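Side-chain contacts in oligopeptide-binding protein AppA (Bacillus subtilis, PDB 1XOC), which binds oligopeptides outside the cell membrane and delivers them to an ABC permease, supporting sporulation and genetic competence: residues N491-P496 with Y502-K507; T245-A250 with I258-A263. All coordinates share one frame; numbering follows the deposited sequence.

From the N terminus, contact 2 comes first: the short helix 247-250 meets strand 256-262, closing the seven residues between 245-250 and 258-263. More than two hundred residues later, contact 1 closes a shorter loop of five residues, where the end of strand 483-496 faces 502-507. The two lie in series, neither nested nor crossed, yet their centres are about 10 Å apart, because strands 256-262 and 483-496 are antiparallel neighbours in one mixed sheet. Met493 N lies 2.8 Å from Val259 O, a probable hydrogen bond between them. Together the contacts tie a helix and a C-terminal loop to the same strand pair.

Contact 1: N491-P496 with Y502-K507. With ZN (zinc ion), chain E.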
ATOM      1  N   ASN A 491      -6.157  10.223  -7.912  1.00 29.87           N
ATOM      2  CA  ASN A 491      -4.960  10.254  -8.729  1.00 28.87           C
ATOM      3  C   ASN A 491      -5.173  11.173  -9.932  1.00 28.69           C
ATOM      4  O   ASN A 491      -6.264  11.187 -10.539  1.00 28.52           O
ATOM      5  CB  ASN A 491      -4.639   8.879  -9.252  1.00 30.33           C
ATOM      6  CG  ASN A 491      -4.145   7.940  -8.201  1.00 31.53           C
ATOM      7  OD1 ASN A 491      -3.412   8.330  -7.305  1.00 36.34           O
ATOM      8  ND2 ASN A 491      -4.535   6.677  -8.309  1.00 32.11           N
ATOM      9  N   HIS A 492      -4.128  11.904 -10.302  1.00 28.08           N
ATOM     10  CA  HIS A 492      -4.103  12.760 -11.481  1.00 28.55           C
ATOM     11  C   HIS A 492      -2.882  12.393 -12.302  1.00 28.61           C
ATOM     12  O   HIS A 492      -1.786  12.954 -12.104  1.00 28.45           O
ATOM     13  CB  HIS A 492      -4.043  14.232 -11.065  1.00 28.59           C
ATOM     14  CG  HIS A 492      -5.191  14.647 -10.198  1.00 27.35           C
ATOM     15  ND1 HIS A 492      -5.184  14.478  -8.837  1.00 29.51           N
ATOM     16  CD2 HIS A 492      -6.396  15.197 -10.500  1.00 27.67           C
ATOM     17  CE1 HIS A 492      -6.313  14.923  -8.319  1.00 30.04           C
ATOM     18  NE2 HIS A 492      -7.067  15.356  -9.304  1.00 26.38           N
ATOM     19  N   MET A 493      -3.047  11.426 -13.186  1.00 28.48           N
ATOM     20  CA  MET A 493      -1.906  10.830 -13.865  1.00 28.72           C
ATOM     21  C   MET A 493      -1.594  11.564 -15.162  1.00 28.57           C
ATOM     22  O   MET A 493      -2.353  11.475 -16.143  1.00 28.33           O
ATOM     23  CB  MET A 493      -2.150   9.344 -14.124  1.00 29.79           C
ATOM     24  CG  MET A 493      -2.644   8.595 -12.898  1.00 31.68           C
ATOM     25  SD  MET A 493      -1.523   8.753 -11.504  1.00 35.40           S
ATOM     26  CE  MET A 493      -0.023   8.120 -12.220  1.00 33.16           C
ATOM     27  N   ALA A 494      -0.482  12.302 -15.151  1.00 27.71           N
ATOM     28  CA  ALA A 494       0.035  12.969 -16.343  1.00 27.91           C
ATOM     29  C   ALA A 494       0.898  12.013 -17.148  1.00 27.59           C
ATOM     30  O   ALA A 494       1.702  11.301 -16.587  1.00 27.41           O
ATOM     31  CB  ALA A 494       0.833  14.163 -15.954  1.00 27.67           C
ATOM     32  N   MET A 495       0.703  12.014 -18.476  1.00 28.32           N
ATOM     33  CA  MET A 495       1.381  11.076 -19.364  1.00 28.88           C
ATOM     34  C   MET A 495       1.505  11.711 -20.748  1.00 28.37           C
ATOM     35  O   MET A 495       0.822  12.678 -21.046  1.00 28.69           O
ATOM     36  CB  MET A 495       0.611   9.763 -19.468  1.00 28.78           C
ATOM     37  CG  MET A 495      -0.758   9.937 -20.060  1.00 28.56           C
ATOM     38  SD  MET A 495      -1.768   8.487 -19.784  1.00 30.42           S
ATOM     39  CE  MET A 495      -2.146   8.719 -18.075  1.00 28.04           C
ATOM     40  N   PRO A 496       2.381  11.157 -21.597  1.00 28.92           N
ATOM     41  CA  PRO A 496       2.506  11.744 -22.927  1.00 30.37           C
ATOM     42  C   PRO A 496       1.184  11.750 -23.694  1.00 30.56           C
ATOM     43  O   PRO A 496       0.417  10.791 -23.599  1.00 29.38           O
ATOM     44  CB  PRO A 496       3.538  10.831 -23.606  1.00 30.26           C
ATOM     45  CG  PRO A 496       4.317  10.261 -22.492  1.00 30.76           C
ATOM     46  CD  PRO A 496       3.269  10.017 -21.431  1.00 29.25           C
ATOM     47  N   TYR A 502      -3.107   2.710 -22.618  1.00 30.26           N
ATOM     48  CA  TYR A 502      -3.219   2.958 -21.181  1.00 30.29           C
ATOM     49  C   TYR A 502      -4.672   2.743 -20.682  1.00 30.25           C
ATOM     50  O   TYR A 502      -5.623   3.170 -21.325  1.00 30.03           O
ATOM     51  CB  TYR A 502      -2.700   4.369 -20.840  1.00 30.86           C
ATOM     52  CG  TYR A 502      -2.972   4.776 -19.397  1.00 29.39           C
ATOM     53  CD1 TYR A 502      -4.172   5.392 -19.046  1.00 31.03           C
ATOM     54  CD2 TYR A 502      -2.047   4.534 -18.397  1.00 29.74           C
ATOM     55  CE1 TYR A 502      -4.435   5.746 -17.722  1.00 30.26           C
ATOM     56  CE2 TYR A 502      -2.282   4.897 -17.092  1.00 28.47           C
ATOM     57  CZ  TYR A 502      -3.493   5.508 -16.754  1.00 30.23           C
ATOM     58  OH  TYR A 502      -3.743   5.865 -15.443  1.00 31.38           O
ATOM     59  N   LYS A 503      -4.816   2.073 -19.543  1.00 31.18           N
ATOM     60  CA  LYS A 503      -6.089   1.947 -18.841  1.00 31.48           C
ATOM     61  C   LYS A 503      -5.835   2.342 -17.391  1.00 30.88           C
ATOM     62  O   LYS A 503      -4.822   1.919 -16.796  1.00 31.36           O
ATOM     63  CB  LYS A 503      -6.574   0.501 -18.874  1.00 32.60           C
ATOM     64  CG  LYS A 503      -6.970  -0.012 -20.249  1.00 36.16           C
ATOM     65  CD  LYS A 503      -7.247  -1.536 -20.196  1.00 35.89           C
ATOM     66  CE  LYS A 503      -7.698  -2.113 -21.527  1.00 40.78           C
ATOM     67  NZ  LYS A 503      -8.309  -3.482 -21.323  1.00 43.38           N
ATOM     68  N   TYR A 504      -6.731   3.173 -16.863  1.00 30.11           N
ATOM     69  CA  TYR A 504      -6.615   3.616 -15.481  1.00 29.65           C
ATOM     70  C   TYR A 504      -6.910   2.453 -14.528  1.00 27.99           C
ATOM     71  O   TYR A 504      -7.965   1.836 -14.600  1.00 29.61           O
ATOM     72  CB  TYR A 504      -7.548   4.787 -15.170  1.00 29.36           C
ATOM     73  CG  TYR A 504      -7.450   5.165 -13.703  1.00 29.69           C
ATOM     74  CD1 TYR A 504      -6.396   5.932 -13.240  1.00 31.48           C
ATOM     75  CD2 TYR A 504      -8.370   4.704 -12.775  1.00 29.04           C
ATOM     76  CE1 TYR A 504      -6.272   6.240 -11.892  1.00 31.25           C
ATOM     77  CE2 TYR A 504      -8.246   5.012 -11.413  1.00 29.82           C
ATOM     78  CZ  TYR A 504      -7.194   5.774 -10.996  1.00 30.88           C
ATOM     79  OH  TYR A 504      -7.061   6.084  -9.671  1.00 32.56           O
ATOM     80  N   HIS A 505      -5.968   2.197 -13.632  1.00 28.53           N
ATOM     81  CA  HIS A 505      -6.084   1.210 -12.571  1.00 27.45           C
ATOM     82  C   HIS A 505      -5.968   1.936 -11.229  1.00 27.74           C
ATOM     83  O   HIS A 505      -4.986   2.694 -11.008  1.00 28.09           O
ATOM     84  CB  HIS A 505      -5.009   0.148 -12.727  1.00 26.71           C
ATOM     85  CG  HIS A 505      -5.233  -1.103 -11.921  1.00 27.91           C
ATOM     86  ND1 HIS A 505      -5.175  -1.143 -10.543  1.00 28.86           N
ATOM     87  CD2 HIS A 505      -5.471  -2.373 -12.321  1.00 27.41           C
ATOM     88  CE1 HIS A 505      -5.399  -2.386 -10.134  1.00 29.80           C
ATOM     89  NE2 HIS A 505      -5.605  -3.148 -11.201  1.00 29.34           N
ATOM     90  N   PRO A 506      -6.917   1.729 -10.308  1.00 26.73           N
ATOM     91  CA  PRO A 506      -6.932   2.543  -9.082  1.00 27.88           C
ATOM     92  C   PRO A 506      -5.880   2.200  -8.021  1.00 28.95           C
ATOM     93  O   PRO A 506      -5.681   3.002  -7.073  1.00 29.93           O
ATOM     94  CB  PRO A 506      -8.352   2.330  -8.561  1.00 27.88           C
ATOM     95  CG  PRO A 506      -8.683   0.963  -9.004  1.00 27.63           C
ATOM     96  CD  PRO A 506      -8.121   0.868 -10.391  1.00 26.97           C
ATOM     97  N   LYS A 507      -5.206   1.066  -8.200  1.00 28.86           N
ATOM     98  CA  LYS A 507      -4.182   0.598  -7.289  1.00 30.15           C
ATOM     99  C   LYS A 507      -2.771   0.546  -7.887  1.00 31.17           C
ATOM    100  O   LYS A 507      -1.776   0.954  -7.231  1.00 31.71           O
ATOM    101  CB  LYS A 507      -4.576  -0.776  -6.738  1.00 30.48           C
ATOM    102  CG  LYS A 507      -3.552  -1.275  -5.701  1.00 30.29           C
ATOM    103  CD  LYS A 507      -3.925  -2.605  -5.071  1.00 31.93           C
ATOM    104  CE  LYS A 507      -2.777  -3.150  -4.197  1.00 32.87           C
ATOM    105  NZ  LYS A 507      -2.629  -2.386  -2.948  1.00 33.82           N
TER
HETATM  106 ZN    ZN E 523      -8.954  16.108  -9.206  1.00 20.45          ZN
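Met495 lays its thioether end over one face of the Tyr502 ring, with CE 3.7 Å from the ring centroid and only 12° off its normal. Met495 SD stands 4.0 Å from the Tyr502 centroid, so a CH-pi contact and a Met-aromatic contact share one surface. The bend at chi3 (76°) lays the SD-CE bond along the ring, with SD nearer Tyr502 CG and CE nearer CZ. Met493 CG approaches Tyr502 OH at 3.9 Å and also borders the edge of the Tyr504 ring. Asn491 ND2 donates to Tyr504 OH at 2.9 Å, a bent bond (146°) with the hydroxyl tilted from the amide plane. That hydroxyl is also hydrogen-bonded to Leu262 O, so two bonds hold the phenol end. In the next shell, Trp516 meets Tyr502 edge-to-face. Trimming Tyr502 to an alanine would remove the ring, and is likely to leave the Met495 thioether and Trp516 without their shared aromatic partner. His492 points away and binds zinc through NE2, with Asp304. This Met-aromatic contact joins strand 483-496 to the loop before strand 517-518, whose Lys507 NZ bonds the bound peptide, at the edge of the peptide site of a family 5 solute-binding protein.

Contact 2: T245-A250 with I258-A263; sequences TDYKTA and IVTDLA
Tyr247, on the first turn of a short helix, extends its ring to Ile258 and Thr260, so that the contact is helix-on-sheet packing in the type 2 periplasmic-binding-protein fold of the family 5 solute-binding proteins. The packed part is apolar and centres on Ile258. Its CD1 lies over one face of the Tyr247 ring, displaced toward the rim, while its other branch brings CG2 to 3.7 Å from Tyr247 CE2. The two side chains run past each other in opposite directions, which lets both branches of the isoleucine meet the tyrosine. With CG1 set opposite the carbonyl carbon (chi1 -55°) and the chain extended beyond it, CD1 is carried across to the helix as well, where it sits 4.2 Å from Ala250 CB. Ala250 is buried at this point, with Val242, from a loop, and Glu229 of helix 225-234 also against it. Its backbone N bonds to Asp246 O, a helical link that fixes the turn bearing both Tyr247 and Ala250.

Toward the phenol end the character changes: no direct hydrogen bond joins the two segments, and a water takes over. Thr260 OG1 comes to the ring edge, 3.7 Å from Tyr247 CE2, and Thr260 also touches His492 on the neighbouring strand 483-496, close to a bound zinc. On the helix side, Asp246 forms a salt bridge with Lys371 through OD1 and packs on helix 225-234. The bridging water lies in the plane of the Tyr247 ring and links three groups: it donates to Ile258 O, is bonded to Thr260 OG1 at 3.0 Å, and stands 2.8 Å from Tyr247 OH.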
ATOM      1  N   THR A 245      -3.415  20.403  -6.341  1.00 33.29           N
ATOM      2  CA  THR A 245      -3.171  21.827  -6.321  1.00 33.87           C
ATOM      3  C   THR A 245      -2.404  22.306  -7.556  1.00 33.40           C
ATOM      4  O   THR A 245      -2.489  23.475  -7.909  1.00 33.93           O
ATOM      5  CB  THR A 245      -2.419  22.259  -5.029  1.00 34.22           C
ATOM      6  OG1 THR A 245      -1.232  21.490  -4.881  1.00 36.02           O
ATOM      7  CG2 THR A 245      -3.277  22.025  -3.799  1.00 35.72           C
ATOM      8  N   ASP A 246      -1.689  21.395  -8.220  1.00 33.00           N
ATOM      9  CA  ASP A 246      -0.931  21.727  -9.427  1.00 33.23           C
ATOM     10  C   ASP A 246      -1.640  21.339 -10.737  1.00 32.72           C
ATOM     11  O   ASP A 246      -1.039  21.440 -11.807  1.00 32.59           O
ATOM     12  CB  ASP A 246       0.436  21.040  -9.380  1.00 33.67           C
ATOM     13  CG  ASP A 246       1.308  21.554  -8.252  1.00 36.65           C
ATOM     14  OD1 ASP A 246       1.850  20.729  -7.500  1.00 40.20           O
ATOM     15  OD2 ASP A 246       1.447  22.784  -8.124  1.00 42.03           O
ATOM     16  N   TYR A 247      -2.895  20.890 -10.662  1.00 31.79           N
ATOM     17  CA  TYR A 247      -3.607  20.428 -11.853  1.00 31.99           C
ATOM     18  C   TYR A 247      -3.681  21.500 -12.952  1.00 31.90           C
ATOM     19  O   TYR A 247      -3.365  21.229 -14.110  1.00 30.21           O
ATOM     20  CB  TYR A 247      -5.030  19.984 -11.503  1.00 31.89           C
ATOM     21  CG  TYR A 247      -5.706  19.323 -12.673  1.00 30.68           C
ATOM     22  CD1 TYR A 247      -6.271  20.085 -13.695  1.00 29.00           C
ATOM     23  CD2 TYR A 247      -5.774  17.959 -12.765  1.00 31.60           C
ATOM     24  CE1 TYR A 247      -6.880  19.477 -14.790  1.00 29.79           C
ATOM     25  CE2 TYR A 247      -6.377  17.337 -13.849  1.00 31.75           C
ATOM     26  CZ  TYR A 247      -6.946  18.110 -14.851  1.00 30.50           C
ATOM     27  OH  TYR A 247      -7.534  17.512 -15.927  1.00 30.69           O
ATOM     28  N   LYS A 248      -4.123  22.696 -12.593  1.00 31.68           N
ATOM     29  CA  LYS A 248      -4.335  23.738 -13.588  1.00 33.45           C
ATOM     30  C   LYS A 248      -3.022  24.206 -14.200  1.00 33.27           C
ATOM     31  O   LYS A 248      -2.992  24.623 -15.353  1.00 34.18           O
ATOM     32  CB  LYS A 248      -5.139  24.888 -13.021  1.00 34.02           C
ATOM     33  CG  LYS A 248      -6.579  24.479 -12.802  1.00 36.25           C
ATOM     34  CD  LYS A 248      -7.504  25.649 -12.784  1.00 37.34           C
ATOM     35  CE  LYS A 248      -7.383  26.479 -11.513  1.00 40.32           C
ATOM     36  NZ  LYS A 248      -8.308  27.649 -11.579  1.00 41.37           N
ATOM     37  N   THR A 249      -1.944  24.109 -13.435  1.00 33.26           N
ATOM     38  CA  THR A 249      -0.613  24.372 -13.959  1.00 33.39           C
ATOM     39  C   THR A 249      -0.219  23.293 -14.981  1.00 32.45           C
ATOM     40  O   THR A 249       0.132  23.596 -16.138  1.00 32.52           O
ATOM     41  CB  THR A 249       0.410  24.441 -12.798  1.00 33.38           C
ATOM     42  OG1 THR A 249       0.039  25.509 -11.925  1.00 36.25           O
ATOM     43  CG2 THR A 249       1.818  24.712 -13.318  1.00 34.44           C
ATOM     44  N   ALA A 250      -0.309  22.038 -14.564  1.00 31.93           N
ATOM     45  CA  ALA A 250       0.189  20.928 -15.369  1.00 31.86           C
ATOM     46  C   ALA A 250      -0.626  20.669 -16.626  1.00 32.20           C
ATOM     47  O   ALA A 250      -0.089  20.198 -17.625  1.00 31.84           O
ATOM     48  CB  ALA A 250       0.292  19.672 -14.534  1.00 31.76           C
ATOM     49  N   ILE A 258      -3.806  14.280 -18.904  1.00 28.45           N
ATOM     50  CA  ILE A 258      -3.957  13.883 -17.501  1.00 28.08           C
ATOM     51  C   ILE A 258      -5.201  13.064 -17.349  1.00 27.35           C
ATOM     52  O   ILE A 258      -6.258  13.517 -17.753  1.00 27.51           O
ATOM     53  CB  ILE A 258      -4.020  15.109 -16.573  1.00 28.46           C
ATOM     54  CG1 ILE A 258      -2.796  15.998 -16.787  1.00 29.50           C
ATOM     55  CG2 ILE A 258      -4.091  14.683 -15.110  1.00 28.53           C
ATOM     56  CD1 ILE A 258      -2.819  17.249 -15.957  1.00 29.54           C
ATOM     57  N   VAL A 259      -5.047  11.878 -16.767  1.00 26.91           N
ATOM     58  CA  VAL A 259      -6.180  10.991 -16.486  1.00 27.35           C
ATOM     59  C   VAL A 259      -6.421  11.008 -14.974  1.00 28.67           C
ATOM     60  O   VAL A 259      -5.511  10.693 -14.223  1.00 28.50           O
ATOM     61  CB  VAL A 259      -5.931   9.537 -16.979  1.00 28.68           C
ATOM     62  CG1 VAL A 259      -7.116   8.634 -16.611  1.00 29.01           C
ATOM     63  CG2 VAL A 259      -5.739   9.528 -18.504  1.00 29.50           C
ATOM     64  N   THR A 260      -7.658  11.279 -14.568  1.00 27.67           N
ATOM     65  CA  THR A 260      -8.016  11.502 -13.163  1.00 28.39           C
ATOM     66  C   THR A 260      -9.145  10.551 -12.710  1.00 28.11           C
ATOM     67  O   THR A 260     -10.156  10.405 -13.420  1.00 27.38           O
ATOM     68  CB  THR A 260      -8.511  12.946 -12.952  1.00 29.78           C
ATOM     69  OG1 THR A 260      -7.464  13.877 -13.297  1.00 32.66           O
ATOM     70  CG2 THR A 260      -8.921  13.157 -11.526  1.00 30.65           C
ATOM     71  N   ASP A 261      -8.961   9.930 -11.544  1.00 27.85           N
ATOM     72  CA  ASP A 261     -10.010   9.137 -10.894  1.00 28.21           C
ATOM     73  C   ASP A 261      -9.643   8.840  -9.453  1.00 27.75           C
ATOM     74  O   ASP A 261      -8.532   9.173  -8.991  1.00 26.07           O
ATOM     75  CB  ASP A 261     -10.244   7.825 -11.670  1.00 27.91           C
ATOM     76  CG  ASP A 261     -11.701   7.406 -11.732  1.00 31.78           C
ATOM     77  OD1 ASP A 261     -12.458   7.630 -10.755  1.00 30.14           O
ATOM     78  OD2 ASP A 261     -12.097   6.898 -12.811  1.00 38.73           O
ATOM     79  N   LEU A 262     -10.592   8.288  -8.710  1.00 28.40           N
ATOM     80  CA  LEU A 262     -10.382   7.911  -7.317  1.00 27.94           C
ATOM     81  C   LEU A 262      -9.316   6.830  -7.195  1.00 28.04           C
ATOM     82  O   LEU A 262      -9.279   5.912  -7.993  1.00 27.90           O
ATOM     83  CB  LEU A 262     -11.690   7.426  -6.692  1.00 28.79           C
ATOM     84  CG  LEU A 262     -11.731   7.238  -5.165  1.00 29.54           C
ATOM     85  CD1 LEU A 262     -11.435   8.487  -4.344  1.00 31.74           C
ATOM     86  CD2 LEU A 262     -13.116   6.694  -4.863  1.00 30.30           C
ATOM     87  N   ALA A 263      -8.395   7.017  -6.239  1.00 27.19           N
ATOM     88  CA  ALA A 263      -7.392   5.989  -5.875  1.00 27.69           C
ATOM     89  C   ALA A 263      -7.947   4.959  -4.898  1.00 28.34           C
ATOM     90  O   ALA A 263      -8.853   5.266  -4.109  1.00 29.33           O
ATOM     91  CB  ALA A 263      -6.175   6.640  -5.256  1.00 28.02           C
TER
HETATM   92  O   HOH W   1      -8.206  14.784 -16.062  1.00 25.37           O